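Local coordinates for VWFA domain-containing protein (Alicyclobacillus acidocaldarius subsp. acidocaldarius, PDB 3RAG) that is of unknown function but binds a sodium ion at what looks like the metal ion-dependent adhesion site of a von Willebrand factor A-type fold, at residues A[16-21]-A[142-147]; A[44-49]-A[74-79]; A[146-151]-A[206-211]. All blocks are in the same frame, centred on the assembly; numbering follows the deposited sequence.

In the fold
The three contacts lie on the same side of the chain's centre, where parallel strands of the sheet end. Contact 1 joins the ends of neighbouring strands 10-17 and 135-142 and supplies all three protein ligands of the sodium ion: Asp18, Ser144 and Ser146. Contact 3, centred about 7 Å away, shares Ser146 and Met147 with it and packs the metal loop against 206-211; Lys150 NZ reaches Asp18 OD2 at 2.7 Å. Contact 2 lies one strand further out, its centre about 11 Å from that of contact 1 and about 14 Å from that of contact 3. Met147 CE, 4.0 Å from Ile46 CD1, links the metal loop to it.

Contact 1 (A[16-21]-A[142-147]). With NA (sodium ion), chain C.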
loop_
_atom_site.group_PDB
_atom_site.type_symbol
_atom_site.label_atom_id
_atom_site.label_comp_id
_atom_site.label_asym_id
_atom_site.label_seq_id
_atom_site.Cartn_x
_atom_site.Cartn_y
_atom_site.Cartn_z
ATOM N N ILE A 16 -7.820 0.952 -0.117
ATOM C CA ILE A 16 -8.667 2.094 -0.462
ATOM C C ILE A 16 -10.113 1.712 -0.154
ATOM O O ILE A 16 -10.639 0.727 -0.710
ATOM C CB ILE A 16 -8.494 2.510 -1.941
ATOM C CG1 ILE A 16 -7.014 2.866 -2.204
ATOM C CG2 ILE A 16 -9.419 3.687 -2.254
ATOM C CD1 ILE A 16 -6.683 3.233 -3.663
ATOM N N THR A 17 -10.770 2.467 0.721
ATOM C CA THR A 17 -12.000 1.958 1.312
ATOM C C THR A 17 -12.946 3.095 1.667
ATOM O O THR A 17 -12.502 4.231 1.866
ATOM C CB THR A 17 -11.643 1.105 2.588
ATOM O OG1 THR A 17 -12.811 0.491 3.126
ATOM C CG2 THR A 17 -11.002 2.005 3.697
ATOM N N ASP A 18 -14.243 2.808 1.748
ATOM C CA ASP A 18 -15.188 3.836 2.215
ATOM C C ASP A 18 -15.845 3.528 3.559
ATOM O O ASP A 18 -16.929 4.045 3.870
ATOM C CB ASP A 18 -16.228 4.225 1.140
ATOM C CG ASP A 18 -17.264 3.148 0.908
ATOM O OD1 ASP A 18 -17.031 2.007 1.347
ATOM O OD2 ASP A 18 -18.288 3.424 0.245
ATOM N N GLY A 19 -15.194 2.695 4.372
ATOM C CA GLY A 19 -15.658 2.528 5.740
ATOM C C GLY A 19 -15.154 1.264 6.404
ATOM O O GLY A 19 -14.732 0.335 5.721
ATOM N N CYS A 20 -15.258 1.208 7.729
ATOM C CA CYS A 20 -14.724 0.093 8.507
ATOM C C CYS A 20 -15.297 -1.268 8.110
ATOM O O CYS A 20 -16.434 -1.374 7.643
ATOM C CB CYS A 20 -14.987 0.323 9.987
ATOM S SG CYS A 20 -16.726 0.640 10.341
ATOM N N SER A 21 -14.509 -2.318 8.321
ATOM C CA SER A 21 -14.983 -3.683 8.018
ATOM C C SER A 21 -16.264 -4.002 8.767
ATOM O O SER A 21 -16.489 -3.521 9.880
ATOM C CB SER A 21 -13.922 -4.729 8.366
ATOM O OG SER A 21 -13.711 -4.815 9.781
ATOM N N ASP A 142 -11.827 -1.830 -1.964
ATOM C CA ASP A 142 -13.137 -2.083 -1.366
ATOM C C ASP A 142 -14.138 -2.021 -2.505
ATOM O O ASP A 142 -14.153 -1.039 -3.255
ATOM C CB ASP A 142 -13.366 -0.928 -0.393
ATOM C CG ASP A 142 -14.636 -1.041 0.437
ATOM O OD1 ASP A 142 -15.601 -1.730 0.051
ATOM O OD2 ASP A 142 -14.662 -0.353 1.495
ATOM N N THR A 143 -14.952 -3.067 -2.658
ATOM C CA THR A 143 -16.016 -3.052 -3.652
ATOM C C THR A 143 -17.343 -3.403 -2.999
ATOM O O THR A 143 -18.208 -3.994 -3.618
ATOM C CB THR A 143 -15.727 -4.009 -4.857
ATOM O OG1 THR A 143 -15.686 -5.376 -4.412
ATOM C CG2 THR A 143 -14.427 -3.639 -5.535
ATOM N N SER A 144 -17.533 -2.990 -1.746
ATOM C CA SER A 144 -18.829 -3.190 -1.117
ATOM C C SER A 144 -19.868 -2.343 -1.843
ATOM O O SER A 144 -19.521 -1.469 -2.639
ATOM C CB SER A 144 -18.767 -2.798 0.355
ATOM O OG SER A 144 -18.406 -1.445 0.471
ATOM N N ALA A 145 -21.145 -2.597 -1.565
ATOM C CA ALA A 145 -22.220 -1.941 -2.308
ATOM C C ALA A 145 -22.113 -0.420 -2.284
ATOM O O ALA A 145 -22.367 0.239 -3.287
ATOM C CB ALA A 145 -23.605 -2.402 -1.785
ATOM N N SER A 146 -21.729 0.148 -1.150
ATOM C CA SER A 146 -21.701 1.605 -1.064
ATOM C C SER A 146 -20.588 2.222 -1.910
ATOM O O SER A 146 -20.557 3.432 -2.099
ATOM C CB SER A 146 -21.564 2.064 0.376
ATOM O OG SER A 146 -20.271 1.734 0.833
HETATM N N MSE A 147 -19.683 1.395 -2.430
HETATM C CA MSE A 147 -18.558 1.916 -3.231
HETATM C C MSE A 147 -18.967 2.243 -4.676
HETATM O O MSE A 147 -18.153 2.756 -5.447
HETATM C CB MSE A 147 -17.388 0.910 -3.272
HETATM C CG MSE A 147 -16.454 0.930 -2.028
HETATM SE SE MSE A 147 -15.358 2.400 -1.835
HETATM C CE MSE A 147 -14.367 2.257 -3.326
HETATM NA NA NA C . -18.627 0.432 2.288
HETATM O O HOH W 1 -16.516 -0.499 3.257
HETATM O O HOH W 2 -19.732 0.228 4.910
#
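Thr17 presents its hydroxyl to Asp142: OG1 donates to OD2 at 2.6 Å, on the anti side of the carboxylate and 19° out of its plane. Asp142, Ser144 and Ser146 fit the Asp-x-Ser-x-Ser pattern of the metal ion-dependent adhesion site (MIDAS) of von Willebrand A domains, while Thr17, Asp18 and Gly19 make the Thr-Asp-Gly run leaving the adjacent strand. The same OD2 also accepts the N-H of Asp18, N to OD2 3.2 Å, which comes from above the carboxylate plane. Across the carboxylate, OD1 takes both N and OG of Ser144, each 2.9 Å from it, and the N-H bond closes an Asx turn. Four donors therefore fix the rotation of a group that does not itself bind the metal but positions residues that do.

Sodium is coordinated by Asp18 OD1 at 2.4 Å, by the hydroxyls of Ser144 and Ser146, and by two waters. With CG between its backbone N and carbonyl carbon (chi1 72°), the carboxylate of Asp18 lies against 142-147, OD1 on the ion and OD2 on Ser146. OD2 receives Ser146 OG at 2.7 Å on the syn side, so that this hydroxyl serves ion and carboxylate together; Lys150 adds a salt bridge to OD2. Behind the site, Asp142 N donates to Ile16 O, 3.1 Å away, tying the two strand ends. The selenomethionine chain of Met147 is bent, and its SE sits over the face of the Asp18 carboxylate, 3.4 Å from CG.

Contact 2 (A[44-49]-A[74-79]); sequences IGIVGR and VQPADI
Val74 O is gripped by the chain of 44-49 at two adjacent residues. Val47 N donates to it at 2.8 Å, and the CA-H of Ile46 makes a weaker approach, CA to Val74 O 3.4 Å. The N-H of the same residue, Val74, donates to Gly45 O at 2.9 Å, so Val74 bonds to the residues before and after Ile46. These bonds surround a parallel bridge between Ile46 and Val74, whose side chains lie on the same face of the sheet.

On that face, Val74 CG2 occupies the crowded position between its backbone N and carbonyl carbon and meets Ile44 CG2 at 3.9 Å. Ile46 divides its contacts by branch. Its CG2 rests against Pro76 CG, and its longer arm, CG1 and CD1, meets Ile79 CD1, with CD1 to CD1 3.8 Å; the two isoleucines cross at about a right angle. The CG1 of Ile46 lies beside its backbone N (chi1 -55°), leaving CG2 anti to N on the proline side. Ile44 CD1 comes near Ile79 O, so Ile79 touches both isoleucines of the strand. Val154 of helix 151-165 packs on Ile46 and Ile79, while Thr82, Ala83 and Met86 of helix 79-106 pack on Ile44.

Toward the outer end the contact becomes more open. Pro76 CD lies 3.3 Å from Val47 O, and Gln75 CG passes Val47 CB at 4.1 Å. The backbone then turns into helix 79-106, with Asp78 N bonded to Gln75 O and Ile79 N to Pro76 O. Strands 40-46 and 71-74, joined through helix 58-66, form a beta-alpha-beta crossover at the edge of the sheet, as in the Rossmann-like von Willebrand A fold.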
loop_
_atom_site.group_PDB
_atom_site.type_symbol
_atom_site.label_atom_id
_atom_site.label_comp_id
_atom_site.label_asym_id
_atom_site.label_seq_id
_atom_site.Cartn_x
_atom_site.Cartn_y
_atom_site.Cartn_z
ATOM N N ILE A 44 -6.285 4.556 2.651
ATOM C CA ILE A 44 -7.003 5.760 2.252
ATOM C C ILE A 44 -8.487 5.551 2.509
ATOM O O ILE A 44 -9.110 4.631 1.951
ATOM C CB ILE A 44 -6.789 6.077 0.758
ATOM C CG1 ILE A 44 -5.325 6.465 0.511
ATOM C CG2 ILE A 44 -7.761 7.170 0.295
ATOM C CD1 ILE A 44 -4.953 6.645 -0.988
ATOM N N GLY A 45 -9.057 6.409 3.352
ATOM C CA GLY A 45 -10.501 6.403 3.586
ATOM C C GLY A 45 -11.108 7.480 2.682
ATOM O O GLY A 45 -10.505 8.522 2.465
ATOM N N ILE A 46 -12.290 7.221 2.143
ATOM C CA ILE A 46 -12.894 8.152 1.197
ATOM C C ILE A 46 -14.034 8.927 1.842
ATOM O O ILE A 46 -14.945 8.343 2.439
ATOM C CB ILE A 46 -13.438 7.400 -0.054
ATOM C CG1 ILE A 46 -12.333 6.558 -0.719
ATOM C CG2 ILE A 46 -14.018 8.407 -1.050
ATOM C CD1 ILE A 46 -12.880 5.618 -1.831
ATOM N N VAL A 47 -13.979 10.254 1.743
ATOM C CA VAL A 47 -15.107 11.094 2.140
ATOM C C VAL A 47 -16.172 11.060 1.015
ATOM O O VAL A 47 -15.920 11.537 -0.093
ATOM C CB VAL A 47 -14.678 12.547 2.335
ATOM C CG1 VAL A 47 -15.878 13.433 2.770
ATOM C CG2 VAL A 47 -13.500 12.658 3.340
ATOM N N GLY A 48 -17.331 10.489 1.300
ATOM C CA GLY A 48 -18.452 10.451 0.367
ATOM C C GLY A 48 -19.416 11.606 0.604
ATOM O O GLY A 48 -18.979 12.744 0.778
ATOM N N ARG A 49 -20.719 11.323 0.615
ATOM C CA ARG A 49 -21.745 12.348 0.857
ATOM C C ARG A 49 -22.936 11.744 1.615
ATOM O O ARG A 49 -23.043 10.525 1.733
ATOM C CB ARG A 49 -22.223 12.956 -0.464
ATOM C CG ARG A 49 -21.120 13.575 -1.335
ATOM C CD ARG A 49 -20.498 14.818 -0.694
ATOM N NE ARG A 49 -21.511 15.762 -0.219
ATOM C CZ ARG A 49 -21.984 16.789 -0.919
ATOM N NH1 ARG A 49 -21.539 17.030 -2.145
ATOM N NH2 ARG A 49 -22.908 17.579 -0.390
ATOM N N VAL A 74 -9.831 11.347 2.401
ATOM C CA VAL A 74 -9.841 12.372 1.347
ATOM C C VAL A 74 -11.064 12.257 0.468
ATOM O O VAL A 74 -11.693 11.214 0.414
ATOM C CB VAL A 74 -8.560 12.323 0.454
ATOM C CG1 VAL A 74 -7.284 12.547 1.294
ATOM C CG2 VAL A 74 -8.446 11.000 -0.325
ATOM N N GLN A 75 -11.408 13.342 -0.215
ATOM C CA GLN A 75 -12.464 13.258 -1.223
ATOM C C GLN A 75 -11.975 12.484 -2.446
ATOM O O GLN A 75 -10.764 12.356 -2.666
ATOM C CB GLN A 75 -12.904 14.663 -1.613
ATOM C CG GLN A 75 -13.524 15.395 -0.443
ATOM C CD GLN A 75 -13.854 16.840 -0.758
ATOM O OE1 GLN A 75 -13.092 17.533 -1.435
ATOM N NE2 GLN A 75 -15.001 17.304 -0.266
ATOM N N PRO A 76 -12.918 11.941 -3.237
ATOM C CA PRO A 76 -12.571 11.094 -4.385
ATOM C C PRO A 76 -11.587 11.777 -5.337
ATOM O O PRO A 76 -10.657 11.129 -5.777
ATOM C CB PRO A 76 -13.929 10.862 -5.061
ATOM C CG PRO A 76 -14.904 10.895 -3.911
ATOM C CD PRO A 76 -14.376 11.979 -3.000
ATOM N N ALA A 77 -11.770 13.072 -5.593
ATOM C CA ALA A 77 -10.889 13.798 -6.517
ATOM C C ALA A 77 -9.425 13.758 -6.079
ATOM O O ALA A 77 -8.516 13.907 -6.898
ATOM C CB ALA A 77 -11.353 15.258 -6.683
ATOM N N ASP A 78 -9.196 13.538 -4.789
ATOM C CA ASP A 78 -7.830 13.591 -4.267
ATOM C C ASP A 78 -7.182 12.248 -4.015
ATOM O O ASP A 78 -6.038 12.186 -3.561
ATOM C CB ASP A 78 -7.799 14.444 -3.004
ATOM C CG ASP A 78 -8.160 15.889 -3.298
ATOM O OD1 ASP A 78 -8.889 16.525 -2.512
ATOM O OD2 ASP A 78 -7.726 16.360 -4.359
ATOM N N ILE A 79 -7.878 11.163 -4.336
ATOM C CA ILE A 79 -7.313 9.849 -4.057
ATOM C C ILE A 79 -5.992 9.601 -4.765
ATOM O O ILE A 79 -5.055 9.078 -4.176
ATOM C CB ILE A 79 -8.314 8.721 -4.394
ATOM C CG1 ILE A 79 -9.515 8.818 -3.465
ATOM C CG2 ILE A 79 -7.625 7.338 -4.347
ATOM C CD1 ILE A 79 -10.711 7.920 -3.910
#

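Contact 3 (A[146-151]-A[206-211]). With NA (sodium ion), chain C.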
loop_
_atom_site.group_PDB
_atom_site.type_symbol
_atom_site.label_atom_id
_atom_site.label_comp_id
_atom_site.label_asym_id
_atom_site.label_seq_id
_atom_site.Cartn_x
_atom_site.Cartn_y
_atom_site.Cartn_z
ATOM N N SER A 146 -21.729 0.148 -1.150
ATOM C CA SER A 146 -21.701 1.605 -1.064
ATOM C C SER A 146 -20.588 2.222 -1.910
ATOM O O SER A 146 -20.557 3.432 -2.099
ATOM C CB SER A 146 -21.564 2.064 0.376
ATOM O OG SER A 146 -20.271 1.734 0.833
HETATM N N MSE A 147 -19.683 1.395 -2.430
HETATM C CA MSE A 147 -18.558 1.916 -3.231
HETATM C C MSE A 147 -18.967 2.243 -4.676
HETATM O O MSE A 147 -18.153 2.756 -5.447
HETATM C CB MSE A 147 -17.388 0.910 -3.272
HETATM C CG MSE A 147 -16.454 0.930 -2.028
HETATM SE SE MSE A 147 -15.358 2.400 -1.835
HETATM C CE MSE A 147 -14.367 2.257 -3.326
ATOM N N ARG A 148 -20.217 1.953 -5.040
ATOM C CA ARG A 148 -20.597 1.956 -6.461
ATOM C C ARG A 148 -20.243 3.271 -7.157
ATOM O O ARG A 148 -19.711 3.279 -8.264
ATOM C CB ARG A 148 -22.096 1.644 -6.635
ATOM C CG ARG A 148 -22.473 1.300 -8.079
ATOM C CD ARG A 148 -23.877 0.672 -8.141
ATOM N NE ARG A 148 -23.888 -0.676 -7.554
ATOM C CZ ARG A 148 -24.633 -1.041 -6.514
ATOM N NH1 ARG A 148 -25.438 -0.169 -5.924
ATOM N NH2 ARG A 148 -24.575 -2.290 -6.061
ATOM N N ASP A 149 -20.502 4.386 -6.495
ATOM C CA ASP A 149 -20.267 5.669 -7.147
ATOM C C ASP A 149 -18.840 6.188 -7.003
ATOM O O ASP A 149 -18.506 7.221 -7.551
ATOM C CB ASP A 149 -21.205 6.712 -6.602
ATOM C CG ASP A 149 -22.603 6.549 -7.129
ATOM O OD1 ASP A 149 -22.783 6.060 -8.280
ATOM O OD2 ASP A 149 -23.512 6.906 -6.367
ATOM N N LYS A 150 -18.017 5.482 -6.238
ATOM C CA LYS A 150 -16.633 5.901 -6.042
ATOM C C LYS A 150 -15.742 5.107 -6.961
ATOM O O LYS A 150 -14.638 5.526 -7.275
ATOM C CB LYS A 150 -16.222 5.667 -4.589
ATOM C CG LYS A 150 -17.101 6.494 -3.619
ATOM C CD LYS A 150 -16.994 6.036 -2.178
ATOM C CE LYS A 150 -18.021 6.765 -1.316
ATOM N NZ LYS A 150 -19.067 5.861 -0.736
ATOM N N ILE A 151 -16.234 3.954 -7.404
ATOM C CA ILE A 151 -15.411 3.035 -8.207
ATOM C C ILE A 151 -14.813 3.651 -9.489
ATOM O O ILE A 151 -13.633 3.463 -9.760
ATOM C CB ILE A 151 -16.148 1.680 -8.489
ATOM C CG1 ILE A 151 -16.071 0.768 -7.252
ATOM C CG2 ILE A 151 -15.486 0.940 -9.681
ATOM C CD1 ILE A 151 -16.993 -0.492 -7.379
ATOM N N LEU A 206 -14.351 -4.873 -10.751
ATOM C CA LEU A 206 -14.770 -4.054 -9.619
ATOM C C LEU A 206 -16.275 -3.838 -9.623
ATOM O O LEU A 206 -16.800 -2.881 -10.195
ATOM C CB LEU A 206 -13.990 -2.717 -9.562
ATOM C CG LEU A 206 -12.468 -2.836 -9.539
ATOM C CD1 LEU A 206 -11.848 -1.432 -9.447
ATOM C CD2 LEU A 206 -12.007 -3.678 -8.351
ATOM N N VAL A 207 -16.982 -4.765 -8.990
ATOM C CA VAL A 207 -18.434 -4.705 -8.918
ATOM C C VAL A 207 -18.827 -4.397 -7.489
ATOM O O VAL A 207 -18.403 -5.087 -6.566
ATOM C CB VAL A 207 -19.065 -6.042 -9.332
ATOM C CG1 VAL A 207 -20.561 -5.886 -9.527
ATOM C CG2 VAL A 207 -18.406 -6.571 -10.593
ATOM N N ALA A 208 -19.646 -3.370 -7.299
ATOM C CA ALA A 208 -20.018 -2.974 -5.952
ATOM C C ALA A 208 -21.210 -3.767 -5.446
ATOM O O ALA A 208 -22.342 -3.572 -5.883
ATOM C CB ALA A 208 -20.316 -1.485 -5.905
ATOM N N ARG A 209 -20.929 -4.670 -4.517
ATOM C CA ARG A 209 -21.947 -5.484 -3.882
ATOM C C ARG A 209 -21.395 -6.049 -2.582
ATOM O O ARG A 209 -20.183 -6.159 -2.416
ATOM C CB ARG A 209 -22.376 -6.621 -4.809
ATOM C CG ARG A 209 -21.229 -7.493 -5.284
ATOM C CD ARG A 209 -21.701 -8.527 -6.293
ATOM N NE ARG A 209 -22.399 -9.638 -5.654
ATOM C CZ ARG A 209 -21.793 -10.682 -5.099
ATOM N NH1 ARG A 209 -20.470 -10.761 -5.102
ATOM N NH2 ARG A 209 -22.508 -11.649 -4.541
ATOM N N GLY A 210 -22.282 -6.430 -1.675
ATOM C CA GLY A 210 -21.868 -7.042 -0.428
ATOM C C GLY A 210 -21.349 -6.110 0.647
ATOM O O GLY A 210 -21.460 -4.889 0.552
ATOM N N GLY A 211 -20.774 -6.715 1.679
ATOM C CA GLY A 211 -20.238 -5.991 2.823
ATOM C C GLY A 211 -18.752 -5.784 2.630
ATOM O O GLY A 211 -18.250 -5.851 1.505
HETATM NA NA NA C . -18.627 0.432 2.288
HETATM O O HOH W 1 -16.516 -0.499 3.257
HETATM O O HOH W 2 -19.732 0.228 4.910
#
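Ala208 points its methyl at the backbone of Arg148, CB lying 3.5 Å from both N and CA. The arginine chain then passes over the alanine. CG stands anti to the backbone N (chi1 -166°), CB and CG both touch Ala208 CB, and a bend at chi3 (-70°) turns the chain beyond CD back toward the alanine carbonyl. There NH2 meets Ala208 O at 2.6 Å, a weak hydrogen bond because its N-H points well off line (127°). Segment 146-151 runs on from the MIDAS-like Asp-x-Ser-x-Ser turn, whose last serine is Ser146, into helix 151-165 of the von Willebrand A-type fold, and backbone bonds of Arg209 to Thr143 and Gly210 to Ala145 join 206-211 to that turn.

Ile151, at the start of helix 151-165, fills the other half of the contact with two branches. CG1 lies beside the backbone N and CG2 anti to it; CD1, beyond CG1, reaches Ala208 CB at 3.8 Å and also lies near Leu206 O, while CG2 meets Leu206 CB at 4.0 Å. Met147 O accepts from the N atoms of both Lys150 and Ile151. Lys150 NZ folds back to Ser146 O, 3.2 Å away and above the carbonyl plane.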